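Local coordinates for protein glutaconate CoA-transferase subunit A (Acidaminococcus fermentans, PDB 1POI) that catalyses the transfer of coenzyme A from acetyl-CoA to glutaconate or (R)-2-hydroxyglutarate in the fermentation of glutamate, at residues V3-L6 and K7-I10; I214-D217 and E218-R221. All coordinates share one frame; numbering follows the deposited sequence.

How the contacts relate
From the N terminus, contact 1 (3-6 with 7-10) comes first and contact 2 (214-217 with 218-221) follows some two hundred residues later. The two are in series, neither nesting nor crossing. Each closes a single turn where a loop becomes a helix, helix 6-13 in one and helix 217-221 in the other. Their centres lie about 20 Å apart, yet their extended leads meet, Val3 CG1 lying 4.1 Å from Ile214 CD1. Strand 236-239, one of the two outermost strands within this chain in the seven-stranded parallel sheet, joins them further: Met4 shares backbone hydrogen bonds with Val237, and Ile214 packs on Val237 and Leu239.

Contact 1. Residues V3-L6 and K7-I10; sequences VMTL and KDAI
Thr5 is the N-cap of helix 6-13, and Met4 and Ala9, the residue before the cap and the fourth of the helix, form a hydrophobic staple across it. The evidence for the cap lies in the hydroxyl. OG1 of Thr5 accepts from Asp8 N at 3.1 Å along a nearly straight N-H line (171°), while Lys7 N reaches the same oxygen more weakly, bent to 135°. One side-chain atom thus occupies two amides of the first turn. The backbone then takes over, with Ala9 N donating to Thr5 O at 3.0 Å as the first helical bond; Ile10 N to Leu6 O, at 3.4 Å, is weak.

The staple depends on how Met4 folds. Its CG sits between the backbone N and the carbonyl carbon (chi1 76°), which puts CG 3.3 Å from Ala9 CB, a tight approach. SD then runs alongside Ala9, and a bend at chi3 brings the methyl CE toward Asp8 CB, 4.1 Å away. A second apolar pair is Leu6 and Ile10, which lie side by side pointing the same way, with Leu6 CD1 at 3.6 Å from Ile10 CG1. The carboxylate of Asp8, in the first turn, is probably favoured by the positive end of the helix dipole.

Around this turn, Leu6 and Ala9 rest on Val238 of strand 236-239, and Met4 and Ala9 on Ala236. Leu6 also packs on Ala33 of helix 32-40, where Glu37 forms a salt bridge with Lys7 NZ and touches Ile10, so the apolar side of the first turn is seated between strand 236-239 and that helix.

Contact 2. Residues I214-D217 and E218-R221; sequences IISD and EEIR
Ser216 and Glu219 carry the polar side of this turn. OG of Ser216, lying between its own backbone N and carbonyl carbon (chi1 71°), is placed to accept from Glu219 N at 3.1 Å with an N-H angle of 156°. The same oxygen lies close against Glu219 CB. Ile220 N donates to Ser216 O at 3.2 Å, the first backbone bond of the helix. The next link, Arg221 N to Asp217 O, is weak at 3.5 Å, in keeping with a short, poorly bonded helix. With an alanine in place of Ser216, Glu219 N would probably be left without its capping acceptor and the first turn less firmly fixed.

Ser216 is the N-cap of helix 217-221, and apolar contact comes from the residues on its two sides along the chain. Ile215, just before it, and Ile220, fourth in the helix, make a hydrophobic staple: their side chains cross at about a right angle, and Ile215 CD1 meets Ile220 CB at 3.7 Å and lies 3.9 Å from both its CG1 and its CD1. The CG of Glu219 flanks the same methyl at 4.1 Å. From a second copy of this subunit, Pro306 packs on Ile215 and Gly307 on Glu219.

Charged groups act mainly beyond the turn. The extended arm of Arg221 passes Asp217 O, with CD 3.1 Å from that oxygen, which lies at the guanidinium edge near its plane. Arg221 NH2 forms salt bridges with Asp185 and with an acidic side chain of the chain of another protein in the assembly.

Contact 1. Residues V3-L6 and K7-I10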
loop_
_atom_site.group_PDB
_atom_site.type_symbol
_atom_site.label_atom_id
_atom_site.label_comp_id
_atom_site.label_asym_id
_atom_site.label_seq_id
_atom_site.Cartn_x
_atom_site.Cartn_y
_atom_site.Cartn_z
ATOM N N VAL A 3 -20.177 -13.458 -14.013
ATOM C CA VAL A 3 -20.680 -13.619 -12.662
ATOM C C VAL A 3 -21.917 -14.478 -12.676
ATOM O O VAL A 3 -22.926 -14.108 -13.282
ATOM C CB VAL A 3 -21.017 -12.271 -12.019
ATOM C CG1 VAL A 3 -21.459 -12.493 -10.580
ATOM C CG2 VAL A 3 -19.812 -11.357 -12.060
ATOM N N MET A 4 -21.837 -15.617 -11.991
ATOM C CA MET A 4 -22.949 -16.542 -11.930
ATOM C C MET A 4 -22.935 -17.332 -10.625
ATOM O O MET A 4 -21.878 -17.525 -10.025
ATOM C CB MET A 4 -22.898 -17.460 -13.147
ATOM C CG MET A 4 -21.870 -18.554 -13.100
ATOM S SD MET A 4 -21.722 -19.350 -14.722
ATOM C CE MET A 4 -23.437 -19.294 -15.326
ATOM N N THR A 5 -24.108 -17.772 -10.178
ATOM C CA THR A 5 -24.216 -18.518 -8.930
ATOM C C THR A 5 -23.406 -19.801 -8.959
ATOM O O THR A 5 -23.165 -20.354 -10.018
ATOM C CB THR A 5 -25.678 -18.850 -8.580
ATOM O OG1 THR A 5 -26.051 -20.122 -9.137
ATOM C CG2 THR A 5 -26.608 -17.759 -9.105
ATOM N N LEU A 6 -23.027 -20.302 -7.792
ATOM C CA LEU A 6 -22.226 -21.513 -7.732
ATOM C C LEU A 6 -23.000 -22.730 -8.216
ATOM O O LEU A 6 -22.393 -23.755 -8.525
ATOM C CB LEU A 6 -21.655 -21.739 -6.320
ATOM C CG LEU A 6 -20.778 -22.984 -6.163
ATOM C CD1 LEU A 6 -19.639 -22.920 -7.135
ATOM C CD2 LEU A 6 -20.250 -23.147 -4.761
ATOM N N LYS A 7 -24.332 -22.640 -8.276
ATOM C CA LYS A 7 -25.130 -23.779 -8.746
ATOM C C LYS A 7 -25.112 -23.792 -10.261
ATOM O O LYS A 7 -24.750 -24.792 -10.886
ATOM C CB LYS A 7 -26.580 -23.723 -8.252
ATOM C CG LYS A 7 -27.444 -24.860 -8.833
ATOM C CD LYS A 7 -28.829 -24.947 -8.215
ATOM C CE LYS A 7 -28.792 -25.508 -6.787
ATOM N NZ LYS A 7 -28.253 -26.905 -6.663
ATOM N N ASP A 8 -25.479 -22.657 -10.833
ATOM C CA ASP A 8 -25.491 -22.489 -12.269
ATOM C C ASP A 8 -24.124 -22.805 -12.890
ATOM O O ASP A 8 -24.009 -23.683 -13.760
ATOM C CB ASP A 8 -25.925 -21.069 -12.612
ATOM C CG ASP A 8 -27.372 -20.784 -12.209
ATOM O OD1 ASP A 8 -28.191 -21.739 -12.097
ATOM O OD2 ASP A 8 -27.702 -19.593 -12.016
ATOM N N ALA A 9 -23.080 -22.166 -12.373
ATOM C CA ALA A 9 -21.727 -22.359 -12.876
ATOM C C ALA A 9 -21.299 -23.811 -12.871
ATOM O O ALA A 9 -20.883 -24.346 -13.882
ATOM C CB ALA A 9 -20.750 -21.516 -12.082
ATOM N N ILE A 10 -21.395 -24.457 -11.728
ATOM C CA ILE A 10 -21.012 -25.861 -11.629
ATOM C C ILE A 10 -21.758 -26.778 -12.617
ATOM O O ILE A 10 -21.176 -27.719 -13.172
ATOM C CB ILE A 10 -21.238 -26.348 -10.193
ATOM C CG1 ILE A 10 -20.156 -25.739 -9.289
ATOM C CG2 ILE A 10 -21.337 -27.870 -10.143
ATOM C CD1 ILE A 10 -18.715 -26.310 -9.492
#

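Contact 2. Residues I214-D217 and E218-R221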
loop_
_atom_site.group_PDB
_atom_site.type_symbol
_atom_site.label_atom_id
_atom_site.label_comp_id
_atom_site.label_asym_id
_atom_site.label_seq_id
_atom_site.Cartn_x
_atom_site.Cartn_y
_atom_site.Cartn_z
ATOM N N ILE A 214 -15.608 -9.627 -5.241
ATOM C CA ILE A 214 -15.632 -9.230 -6.625
ATOM C C ILE A 214 -15.468 -7.718 -6.671
ATOM O O ILE A 214 -16.178 -6.994 -5.959
ATOM C CB ILE A 214 -17.028 -9.628 -7.265
ATOM C CG1 ILE A 214 -17.181 -11.161 -7.285
ATOM C CG2 ILE A 214 -17.205 -9.023 -8.661
ATOM C CD1 ILE A 214 -18.470 -11.660 -7.908
ATOM N N ILE A 215 -14.516 -7.241 -7.472
ATOM C CA ILE A 215 -14.306 -5.798 -7.641
ATOM C C ILE A 215 -14.497 -5.422 -9.119
ATOM O O ILE A 215 -14.360 -6.276 -10.014
ATOM C CB ILE A 215 -12.909 -5.325 -7.154
ATOM C CG1 ILE A 215 -11.833 -6.361 -7.467
ATOM C CG2 ILE A 215 -12.938 -5.030 -5.656
ATOM C CD1 ILE A 215 -10.439 -5.826 -7.268
ATOM N N SER A 216 -14.825 -4.159 -9.373
ATOM C CA SER A 216 -15.050 -3.688 -10.725
ATOM C C SER A 216 -13.843 -3.904 -11.593
ATOM O O SER A 216 -12.726 -4.014 -11.095
ATOM C CB SER A 216 -15.399 -2.206 -10.731
ATOM O OG SER A 216 -14.284 -1.402 -10.405
ATOM N N ASP A 217 -14.057 -3.913 -12.901
ATOM C CA ASP A 217 -12.963 -4.113 -13.837
ATOM C C ASP A 217 -12.059 -2.929 -13.759
ATOM O O ASP A 217 -10.849 -3.104 -13.731
ATOM C CB ASP A 217 -13.460 -4.269 -15.268
ATOM C CG ASP A 217 -14.243 -5.538 -15.476
ATOM O OD1 ASP A 217 -13.794 -6.626 -15.034
ATOM O OD2 ASP A 217 -15.315 -5.422 -16.096
ATOM N N GLU A 218 -12.635 -1.729 -13.702
ATOM C CA GLU A 218 -11.821 -0.522 -13.593
ATOM C C GLU A 218 -10.844 -0.637 -12.408
ATOM O O GLU A 218 -9.647 -0.432 -12.566
ATOM C CB GLU A 218 -12.678 0.741 -13.460
ATOM C CG GLU A 218 -11.854 1.942 -12.967
ATOM C CD GLU A 218 -12.459 3.306 -13.298
ATOM O OE1 GLU A 218 -13.622 3.574 -12.907
ATOM O OE2 GLU A 218 -11.749 4.126 -13.936
ATOM N N GLU A 219 -11.351 -1.081 -11.264
ATOM C CA GLU A 219 -10.570 -1.242 -10.044
ATOM C C GLU A 219 -9.400 -2.242 -10.076
ATOM O O GLU A 219 -8.281 -1.923 -9.670
ATOM C CB GLU A 219 -11.529 -1.606 -8.905
ATOM C CG GLU A 219 -10.888 -1.739 -7.537
ATOM C CD GLU A 219 -10.248 -0.448 -7.051
ATOM O OE1 GLU A 219 -10.603 0.654 -7.536
ATOM O OE2 GLU A 219 -9.376 -0.542 -6.168
ATOM N N ILE A 220 -9.661 -3.457 -10.529
ATOM C CA ILE A 220 -8.646 -4.512 -10.568
ATOM C C ILE A 220 -7.486 -4.250 -11.540
ATOM O O ILE A 220 -6.459 -4.946 -11.532
ATOM C CB ILE A 220 -9.334 -5.895 -10.839
ATOM C CG1 ILE A 220 -8.422 -7.044 -10.433
ATOM C CG2 ILE A 220 -9.692 -6.040 -12.290
ATOM C CD1 ILE A 220 -9.186 -8.296 -10.036
ATOM N N ARG A 221 -7.644 -3.224 -12.363
ATOM C CA ARG A 221 -6.620 -2.878 -13.325
ATOM C C ARG A 221 -5.756 -1.734 -12.842
ATOM O O ARG A 221 -4.666 -1.520 -13.377
ATOM C CB ARG A 221 -7.256 -2.532 -14.656
ATOM C CG ARG A 221 -7.805 -3.734 -15.341
ATOM C CD ARG A 221 -8.972 -3.392 -16.242
ATOM N NE ARG A 221 -9.687 -4.625 -16.566
ATOM C CZ ARG A 221 -9.178 -5.595 -17.316
ATOM N NH1 ARG A 221 -7.961 -5.469 -17.837
ATOM N NH2 ARG A 221 -9.842 -6.727 -17.472
#